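Local atomic coordinates of thioredoxin-like protein (Klebsiella pneumoniae subsp. pneumoniae MGH 78578, PDB entry 3TY1), a protein that is of unproven function but probably binds carbohydrate, being a putative aldose 1-epimerase with the supersandwich fold of the galactose mutarotase superfamily. Residues F190-V195 / L347-L352; E258-I263 / T299-T304. All coordinates share one frame; numbering follows the deposited sequence.

Contact 1: F190-V195 / L347-L352. With SO4 (sulfate ion), chain H.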
ATOM      1  N   PHE A 190      -7.595  14.068 -30.469  1.00 27.89           N
ATOM      2  CA  PHE A 190      -7.201  12.681 -30.214  1.00 28.30           C
ATOM      3  C   PHE A 190      -8.486  11.937 -29.879  1.00 28.67           C
ATOM      4  O   PHE A 190      -9.486  12.567 -29.589  1.00 27.42           O
ATOM      5  CB  PHE A 190      -6.167  12.530 -29.096  1.00 26.43           C
ATOM      6  CG  PHE A 190      -6.636  12.936 -27.742  1.00 26.07           C
ATOM      7  CD1 PHE A 190      -6.402  14.242 -27.262  1.00 24.80           C
ATOM      8  CD2 PHE A 190      -7.268  12.019 -26.915  1.00 26.60           C
ATOM      9  CE1 PHE A 190      -6.827  14.608 -26.006  1.00 30.03           C
ATOM     10  CE2 PHE A 190      -7.696  12.385 -25.661  1.00 28.85           C
ATOM     11  CZ  PHE A 190      -7.449  13.659 -25.194  1.00 26.33           C
ATOM     12  N   SER A 191      -8.461  10.610 -29.958  1.00 27.50           N
ATOM     13  CA  SER A 191      -9.663   9.850 -29.646  1.00 28.31           C
ATOM     14  C   SER A 191      -9.316   8.710 -28.708  1.00 30.80           C
ATOM     15  O   SER A 191      -8.169   8.261 -28.661  1.00 28.86           O
ATOM     16  CB  SER A 191     -10.325   9.334 -30.926  1.00 33.91           C
ATOM     17  OG  SER A 191      -9.448   8.458 -31.603  1.00 37.45           O
ATOM     18  N   LEU A 192     -10.316   8.290 -27.937  1.00 29.13           N
ATOM     19  CA  LEU A 192     -10.248   7.112 -27.097  1.00 26.88           C
ATOM     20  C   LEU A 192     -11.203   6.087 -27.692  1.00 30.10           C
ATOM     21  O   LEU A 192     -12.310   6.439 -28.088  1.00 31.72           O
ATOM     22  CB  LEU A 192     -10.717   7.436 -25.671  1.00 27.96           C
ATOM     23  CG  LEU A 192      -9.940   8.527 -24.944  1.00 28.47           C
ATOM     24  CD1 LEU A 192     -10.491   8.668 -23.491  1.00 28.49           C
ATOM     25  CD2 LEU A 192      -8.450   8.169 -24.947  1.00 28.19           C
ATOM     26  N   HIS A 193     -10.779   4.832 -27.691  1.00 30.47           N
ATOM     27  CA  HIS A 193     -11.551   3.684 -28.118  1.00 31.68           C
ATOM     28  C   HIS A 193     -11.274   2.583 -27.139  1.00 32.21           C
ATOM     29  O   HIS A 193     -10.494   1.684 -27.405  1.00 36.30           O
ATOM     30  CB  HIS A 193     -11.178   3.295 -29.541  1.00 35.57           C
ATOM     31  CG  HIS A 193     -11.525   4.355 -30.528  1.00 40.89           C
ATOM     32  ND1 HIS A 193     -12.822   4.588 -30.936  1.00 48.56           N
ATOM     33  CD2 HIS A 193     -10.765   5.305 -31.119  1.00 47.14           C
ATOM     34  CE1 HIS A 193     -12.834   5.607 -31.777  1.00 54.67           C
ATOM     35  NE2 HIS A 193     -11.597   6.048 -31.919  1.00 47.72           N
ATOM     36  N   ASP A 194     -11.876   2.700 -25.960  1.00 31.01           N
ATOM     37  CA  ASP A 194     -11.692   1.735 -24.907  1.00 31.42           C
ATOM     38  C   ASP A 194     -12.692   0.597 -25.092  1.00 33.84           C
ATOM     39  O   ASP A 194     -13.813   0.818 -25.587  1.00 33.42           O
ATOM     40  CB  ASP A 194     -11.888   2.359 -23.493  1.00 31.57           C
ATOM     41  CG  ASP A 194     -10.997   3.553 -23.228  1.00 30.01           C
ATOM     42  OD1 ASP A 194      -9.899   3.688 -23.852  1.00 29.50           O
ATOM     43  OD2 ASP A 194     -11.416   4.395 -22.390  1.00 27.89           O
ATOM     44  N   VAL A 195     -12.301  -0.602 -24.664  1.00 32.89           N
ATOM     45  CA  VAL A 195     -13.170  -1.768 -24.687  1.00 33.10           C
ATOM     46  C   VAL A 195     -13.115  -2.474 -23.321  1.00 34.54           C
ATOM     47  O   VAL A 195     -12.084  -3.000 -22.929  1.00 35.79           O
ATOM     48  CB  VAL A 195     -12.796  -2.792 -25.803  1.00 33.90           C
ATOM     49  CG1 VAL A 195     -13.815  -3.958 -25.817  1.00 34.97           C
ATOM     50  CG2 VAL A 195     -12.707  -2.125 -27.192  1.00 31.53           C
ATOM     51  N   LEU A 347     -14.684   8.162 -27.765  1.00 29.61           N
ATOM     52  CA  LEU A 347     -14.723   9.594 -27.478  1.00 31.07           C
ATOM     53  C   LEU A 347     -13.698  10.323 -28.319  1.00 31.65           C
ATOM     54  O   LEU A 347     -12.612   9.798 -28.561  1.00 31.41           O
ATOM     55  CB  LEU A 347     -14.477   9.897 -25.988  1.00 28.50           C
ATOM     56  CG  LEU A 347     -15.436   9.329 -24.937  1.00 33.59           C
ATOM     57  CD1 LEU A 347     -14.983   7.936 -24.531  1.00 33.03           C
ATOM     58  CD2 LEU A 347     -15.475  10.275 -23.723  1.00 31.89           C
ATOM     59  N   THR A 348     -14.041  11.520 -28.772  1.00 32.24           N
ATOM     60  CA  THR A 348     -13.072  12.382 -29.470  1.00 31.15           C
ATOM     61  C   THR A 348     -12.961  13.698 -28.716  1.00 30.53           C
ATOM     62  O   THR A 348     -13.968  14.364 -28.456  1.00 32.55           O
ATOM     63  CB  THR A 348     -13.495  12.632 -30.934  1.00 32.18           C
ATOM     64  OG1 THR A 348     -13.663  11.366 -31.575  1.00 32.87           O
ATOM     65  CG2 THR A 348     -12.436  13.405 -31.656  1.00 29.48           C
ATOM     66  N   TYR A 349     -11.740  14.050 -28.371  1.00 27.94           N
ATOM     67  CA  TYR A 349     -11.375  15.283 -27.673  1.00 28.33           C
ATOM     68  C   TYR A 349     -10.656  16.204 -28.648  1.00 28.23           C
ATOM     69  O   TYR A 349      -9.701  15.781 -29.343  1.00 27.06           O
ATOM     70  CB  TYR A 349     -10.418  14.957 -26.529  1.00 27.78           C
ATOM     71  CG  TYR A 349     -11.010  14.203 -25.384  1.00 29.44           C
ATOM     72  CD1 TYR A 349     -11.310  12.827 -25.480  1.00 26.31           C
ATOM     73  CD2 TYR A 349     -11.295  14.851 -24.190  1.00 31.48           C
ATOM     74  CE1 TYR A 349     -11.881  12.132 -24.396  1.00 28.24           C
ATOM     75  CE2 TYR A 349     -11.859  14.166 -23.094  1.00 28.10           C
ATOM     76  CZ  TYR A 349     -12.153  12.807 -23.219  1.00 31.57           C
ATOM     77  OH  TYR A 349     -12.697  12.151 -22.136  1.00 32.88           O
ATOM     78  N   THR A 350     -11.138  17.442 -28.762  1.00 29.34           N
ATOM     79  CA  THR A 350     -10.566  18.370 -29.697  1.00 29.35           C
ATOM     80  C   THR A 350     -10.158  19.638 -28.961  1.00 30.79           C
ATOM     81  O   THR A 350     -10.966  20.255 -28.242  1.00 31.93           O
ATOM     82  CB  THR A 350     -11.544  18.735 -30.825  1.00 30.26           C
ATOM     83  OG1 THR A 350     -12.078  17.541 -31.425  1.00 30.56           O
ATOM     84  CG2 THR A 350     -10.852  19.610 -31.895  1.00 32.36           C
ATOM     85  N   LEU A 351      -8.928  20.055 -29.190  1.00 28.55           N
ATOM     86  CA  LEU A 351      -8.419  21.309 -28.662  1.00 30.16           C
ATOM     87  C   LEU A 351      -8.739  22.390 -29.721  1.00 32.71           C
ATOM     88  O   LEU A 351      -8.186  22.420 -30.839  1.00 31.45           O
ATOM     89  CB  LEU A 351      -6.918  21.203 -28.356  1.00 29.89           C
ATOM     90  CG  LEU A 351      -6.352  22.356 -27.487  1.00 32.54           C
ATOM     91  CD1 LEU A 351      -7.089  22.383 -26.151  1.00 33.62           C
ATOM     92  CD2 LEU A 351      -4.855  22.223 -27.259  1.00 35.11           C
ATOM     93  N   LEU A 352      -9.664  23.267 -29.353  1.00 32.85           N
ATOM     94  CA  LEU A 352     -10.170  24.321 -30.219  1.00 29.51           C
ATOM     95  C   LEU A 352      -9.269  25.528 -29.997  1.00 32.42           C
ATOM     96  O   LEU A 352      -9.071  25.982 -28.848  1.00 33.92           O
ATOM     97  CB  LEU A 352     -11.634  24.610 -29.848  1.00 32.61           C
ATOM     98  CG  LEU A 352     -12.619  23.409 -29.705  1.00 33.48           C
ATOM     99  CD1 LEU A 352     -13.933  23.869 -29.099  1.00 32.29           C
ATOM    100  CD2 LEU A 352     -12.841  22.671 -31.035  1.00 36.08           C
TER
HETATM  101  S   SO4 H 508     -10.868   7.701 -34.943  1.00 79.81           S
HETATM  102  O1  SO4 H 508     -10.591   9.018 -35.524  1.00 78.43           O
HETATM  103  O2  SO4 H 508     -11.670   6.869 -35.834  1.00 84.10           O
HETATM  104  O3  SO4 H 508      -9.598   7.021 -34.705  1.00 87.17           O
HETATM  105  O4  SO4 H 508     -11.621   7.866 -33.694  1.00 81.68           O

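Contact 2: E258-I263 / T299-T304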
ATOM      1  N   GLU A 258     -17.706  23.824  -4.993  1.00 39.61           N
ATOM      2  CA  GLU A 258     -18.147  23.321  -6.287  1.00 37.64           C
ATOM      3  C   GLU A 258     -19.654  23.349  -6.430  1.00 38.21           C
ATOM      4  O   GLU A 258     -20.403  23.345  -5.427  1.00 39.00           O
ATOM      5  CB  GLU A 258     -17.669  21.872  -6.491  1.00 37.92           C
ATOM      6  CG  GLU A 258     -18.275  20.864  -5.524  1.00 37.34           C
ATOM      7  CD  GLU A 258     -17.748  19.461  -5.692  1.00 44.93           C
ATOM      8  OE1 GLU A 258     -16.515  19.294  -5.847  1.00 39.09           O
ATOM      9  OE2 GLU A 258     -18.564  18.515  -5.619  1.00 43.10           O
HETATM   10  N   MSE A 259     -20.096  23.374  -7.683  1.00 33.35           N
HETATM   11  CA  MSE A 259     -21.522  23.132  -7.988  1.00 38.25           C
HETATM   12  C   MSE A 259     -21.530  22.106  -9.118  1.00 35.43           C
HETATM   13  O   MSE A 259     -20.781  22.233 -10.100  1.00 33.81           O
HETATM   14  CB  MSE A 259     -22.269  24.421  -8.346  1.00 33.51           C
HETATM   15  CG  MSE A 259     -22.447  25.315  -7.180  1.00 41.62           C
HETATM   16 SE   MSE A 259     -23.479  26.874  -7.614  0.75 40.08          SE
HETATM   17  CE  MSE A 259     -23.451  27.678  -5.836  1.00 44.09           C
ATOM     18  N   VAL A 260     -22.296  21.046  -8.919  1.00 35.40           N
ATOM     19  CA  VAL A 260     -22.381  19.976  -9.888  1.00 35.54           C
ATOM     20  C   VAL A 260     -23.798  19.929 -10.429  1.00 37.29           C
ATOM     21  O   VAL A 260     -24.721  20.206  -9.673  1.00 37.72           O
ATOM     22  CB  VAL A 260     -21.998  18.642  -9.249  1.00 34.73           C
ATOM     23  CG1 VAL A 260     -22.213  17.503 -10.240  1.00 33.13           C
ATOM     24  CG2 VAL A 260     -20.517  18.714  -8.815  1.00 36.49           C
ATOM     25  N   PHE A 261     -23.933  19.614 -11.735  1.00 35.94           N
ATOM     26  CA  PHE A 261     -25.223  19.520 -12.408  1.00 38.98           C
ATOM     27  C   PHE A 261     -25.300  18.219 -13.172  1.00 40.08           C
ATOM     28  O   PHE A 261     -24.301  17.759 -13.811  1.00 38.61           O
ATOM     29  CB  PHE A 261     -25.452  20.726 -13.325  1.00 40.55           C
ATOM     30  CG  PHE A 261     -25.416  22.039 -12.585  1.00 41.70           C
ATOM     31  CD1 PHE A 261     -26.557  22.522 -11.949  1.00 42.05           C
ATOM     32  CD2 PHE A 261     -24.234  22.753 -12.462  1.00 40.08           C
ATOM     33  CE1 PHE A 261     -26.516  23.712 -11.217  1.00 41.73           C
ATOM     34  CE2 PHE A 261     -24.189  23.946 -11.744  1.00 38.41           C
ATOM     35  CZ  PHE A 261     -25.338  24.428 -11.136  1.00 45.59           C
ATOM     36  N   ASN A 262     -26.471  17.608 -13.074  1.00 38.69           N
ATOM     37  CA  ASN A 262     -26.762  16.370 -13.759  1.00 39.73           C
ATOM     38  C   ASN A 262     -27.532  16.653 -15.021  1.00 41.10           C
ATOM     39  O   ASN A 262     -28.614  17.226 -14.943  1.00 43.33           O
ATOM     40  CB  ASN A 262     -27.559  15.469 -12.851  1.00 39.35           C
ATOM     41  CG  ASN A 262     -26.784  15.044 -11.629  1.00 41.33           C
ATOM     42  OD1 ASN A 262     -25.584  14.743 -11.704  1.00 35.74           O
ATOM     43  ND2 ASN A 262     -27.484  14.972 -10.491  1.00 38.58           N
ATOM     44  N   ILE A 263     -27.007  16.188 -16.149  1.00 39.35           N
ATOM     45  CA  ILE A 263     -27.531  16.485 -17.477  1.00 39.59           C
ATOM     46  C   ILE A 263     -28.000  15.240 -18.223  1.00 43.69           C
ATOM     47  O   ILE A 263     -27.389  14.174 -18.115  1.00 43.88           O
ATOM     48  CB  ILE A 263     -26.457  17.186 -18.349  1.00 39.47           C
ATOM     49  CG1 ILE A 263     -26.192  18.607 -17.816  1.00 37.19           C
ATOM     50  CG2 ILE A 263     -26.895  17.198 -19.877  1.00 41.19           C
ATOM     51  CD1 ILE A 263     -24.863  19.259 -18.238  1.00 35.96           C
ATOM     52  N   THR A 299     -22.295  14.724 -16.541  1.00 32.71           N
ATOM     53  CA  THR A 299     -22.131  15.510 -15.314  1.00 35.02           C
ATOM     54  C   THR A 299     -21.255  16.703 -15.622  1.00 35.85           C
ATOM     55  O   THR A 299     -20.225  16.571 -16.318  1.00 32.92           O
ATOM     56  CB  THR A 299     -21.474  14.654 -14.191  1.00 34.43           C
ATOM     57  OG1 THR A 299     -22.325  13.553 -13.876  1.00 39.78           O
ATOM     58  CG2 THR A 299     -21.190  15.489 -12.911  1.00 35.53           C
ATOM     59  N   LEU A 300     -21.666  17.856 -15.110  1.00 34.74           N
ATOM     60  CA  LEU A 300     -20.929  19.105 -15.235  1.00 34.45           C
ATOM     61  C   LEU A 300     -20.458  19.444 -13.820  1.00 34.50           C
ATOM     62  O   LEU A 300     -21.274  19.652 -12.927  1.00 33.01           O
ATOM     63  CB  LEU A 300     -21.871  20.196 -15.763  1.00 34.00           C
ATOM     64  CG  LEU A 300     -21.313  21.627 -15.865  1.00 39.27           C
ATOM     65  CD1 LEU A 300     -20.063  21.718 -16.776  1.00 32.66           C
ATOM     66  CD2 LEU A 300     -22.396  22.610 -16.314  1.00 32.58           C
ATOM     67  N   TRP A 301     -19.141  19.489 -13.623  1.00 32.13           N
ATOM     68  CA  TRP A 301     -18.532  19.775 -12.339  1.00 32.99           C
ATOM     69  C   TRP A 301     -17.944  21.174 -12.482  1.00 31.26           C
ATOM     70  O   TRP A 301     -17.056  21.361 -13.287  1.00 30.84           O
ATOM     71  CB  TRP A 301     -17.439  18.702 -12.035  1.00 28.97           C
ATOM     72  CG  TRP A 301     -16.586  18.955 -10.858  1.00 32.57           C
ATOM     73  CD1 TRP A 301     -16.997  19.330  -9.609  1.00 32.39           C
ATOM     74  CD2 TRP A 301     -15.155  18.838 -10.793  1.00 28.05           C
ATOM     75  NE1 TRP A 301     -15.907  19.459  -8.777  1.00 30.98           N
ATOM     76  CE2 TRP A 301     -14.773  19.131  -9.465  1.00 32.95           C
ATOM     77  CE3 TRP A 301     -14.163  18.466 -11.719  1.00 32.32           C
ATOM     78  CZ2 TRP A 301     -13.424  19.140  -9.054  1.00 29.69           C
ATOM     79  CZ3 TRP A 301     -12.828  18.420 -11.299  1.00 27.06           C
ATOM     80  CH2 TRP A 301     -12.481  18.764  -9.969  1.00 26.30           C
ATOM     81  N   LYS A 302     -18.496  22.150 -11.758  1.00 31.83           N
ATOM     82  CA  LYS A 302     -18.032  23.537 -11.823  1.00 31.44           C
ATOM     83  C   LYS A 302     -17.287  23.797 -10.520  1.00 32.47           C
ATOM     84  O   LYS A 302     -17.887  24.103  -9.507  1.00 34.88           O
ATOM     85  CB  LYS A 302     -19.183  24.520 -11.980  1.00 32.91           C
ATOM     86  CG  LYS A 302     -20.071  24.198 -13.179  1.00 33.43           C
ATOM     87  CD  LYS A 302     -21.187  25.261 -13.368  1.00 40.72           C
ATOM     88  CE  LYS A 302     -20.723  26.472 -14.142  1.00 37.12           C
ATOM     89  NZ  LYS A 302     -21.901  27.296 -14.630  1.00 40.38           N
ATOM     90  N   ASN A 303     -15.975  23.670 -10.571  1.00 31.61           N
ATOM     91  CA  ASN A 303     -15.129  23.807  -9.377  1.00 30.71           C
ATOM     92  C   ASN A 303     -14.360  25.110  -9.511  1.00 31.89           C
ATOM     93  O   ASN A 303     -13.127  25.107  -9.632  1.00 30.40           O
ATOM     94  CB  ASN A 303     -14.231  22.562  -9.238  1.00 30.55           C
ATOM     95  CG  ASN A 303     -13.670  22.385  -7.822  1.00 33.48           C
ATOM     96  OD1 ASN A 303     -14.188  21.601  -7.054  1.00 34.97           O
ATOM     97  ND2 ASN A 303     -12.636  23.153  -7.468  1.00 29.46           N
ATOM     98  N   THR A 304     -15.104  26.223  -9.478  1.00 30.95           N
ATOM     99  CA  THR A 304     -14.522  27.547  -9.711  1.00 33.83           C
ATOM    100  C   THR A 304     -14.090  28.208  -8.399  1.00 33.87           C
ATOM    101  O   THR A 304     -14.441  29.352  -8.109  1.00 35.01           O
ATOM    102  CB  THR A 304     -15.455  28.421 -10.546  1.00 36.06           C
ATOM    103  OG1 THR A 304     -16.752  28.419  -9.935  1.00 32.57           O
ATOM    104  CG2 THR A 304     -15.527  27.847 -11.967  1.00 33.83           C
TER
HETATM  105  O   HOH W   1     -23.060  13.710 -11.178  1.00 34.56           O

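Contact 1: F190-V195 / L347-L352
Strands 190-195 and 347-352 run antiparallel, their axes 4.7 Å apart and their directions at 162°, with Phe-190 facing Tyr-349 and Leu-192 facing Leu-347 as hydrogen-bonded pairs on either side of the non-hydrogen-bonded pair Ser-191/Thr-348. Each hydrogen-bonded pair makes two main-chain hydrogen bonds; the shortest, Leu-192 N to Leu-347 O, is 2.8 Å. Phe-190, Leu-192, Leu-347 and Tyr-349 share one face. Phe-190 takes the crowded rotamer, CG between backbone N and carbonyl carbon (chi1 65°), which swings its ring across to Tyr-349. The two rings are almost parallel, planes 4° apart, but slid so far that they barely overlap, centroids 5.0 Å apart. What sits over the Phe-190 face is instead the Tyr-349 methylene, a CH-pi contact with CB 3.8 Å from the ring centroid. Tyr-349 CE1 meets Leu-192 CD1 at 3.8 Å, while the phenol OH is hydrogen-bonded to Ser-212, so tyrosine suits apolar and polar surroundings alike. Ser-191, His-193 and Thr-348 lie on the opposite face. There His-193 NE2 donates to O4 of a sulfate ion, probably from the crystallisation liquor, over a short 2.5 Å, the oxygen lying at the ring edge in its plane; Ser-191 OG approaches the same oxygen at 3.1 Å. His-193 ND1 is hydrogen-bonded to Asp-346 OD1, which would probably favour a protonated imidazole. Leu-192 and Tyr-349 also touch Met-114 of strand 114-119, and Asp-194 on their side is paired with Arg-116 and Tyr-210, so a mainly apolar face looks between stacked sheets, as in a beta sandwich and here the supersandwich fold.

Contact 2: E258-I263 / T299-T304
Strand 259-263 pairs antiparallel with strand 299-304, at 167° and with axes 4.8 Å apart. Main-chain hydrogen bonds join Met-259 with Lys-302 and Phe-261 with Leu-300, two each; Leu-300 N to Phe-261 O is the straightest, at 173°. Packing is tightest around Val-260. Its CG1, anti to the backbone N, presses on Thr-299 CG2 at 3.5 Å, closer than usual for two methyl groups, while its other branch, CG2, touches the edge of the Trp-301 indole at CD1, 3.7 Å away. Beta-branched side chains suit this site because each offers a methyl close to the backbone. On the other face Lys-302 crosses the Phe-261 ring obliquely, CD meeting its edge at CE2 (3.7 Å); a bend at chi3 then leads NZ away to the carbonyl oxygens of Trp-246 and Thr-248. The looser part is the pair Asn-262 and Thr-299, which lie side by side, pointing the same way, yet are too far apart to bond directly: a water bridges them, donating to Asn-262 OD1 at 2.8 Å. The Glu-258 end is polar and partly exposed. Trp-301 NE1 donates a somewhat bent hydrogen bond (147°) to Glu-258 OE1, 3.0 Å away. The oxygen lies near the indole plane, but the N-H reaches it from above the carboxylate plane. OE1 also forms a salt bridge to Lys-171 of the second subunit, which probably keeps the carboxylate ionised, and Phe-170 of that subunit packs on Trp-301. Within the chain, strand 231-234 flanks 259-263 through Ile-232 and Ser-233, whereas strand 311-318 borders 299-304, hydrogen-bonded to Thr-299 and Trp-301, so both strands are interior to this branched mixed sheet, each with a neighbour on its other edge.

Overall arrangement
From the N terminus the chain lays down strands of the large antiparallel sheet, the separate six-strand sheet and strand 114-119, then returns to the large sheet to reach 189-198, where contact 1 opens. It continues through 204-214, 224-229 and 231-234 into 259-265, the first half of contact 2. Strands 272-278 and 285-291 belong to the large sheet, after which 297-304 closes contact 2 over 35 residues. Strand 342-352 closes contact 1 around 151 residues, so contact 2 is nested inside it. Their centres are 21 Å apart, their nearest atoms about 10 Å. Contact 1 joins the early part of the large sheet to that built from 224-229, 272-278, 285-291 and 342-352; contact 2 joins strands of the mixed sheet.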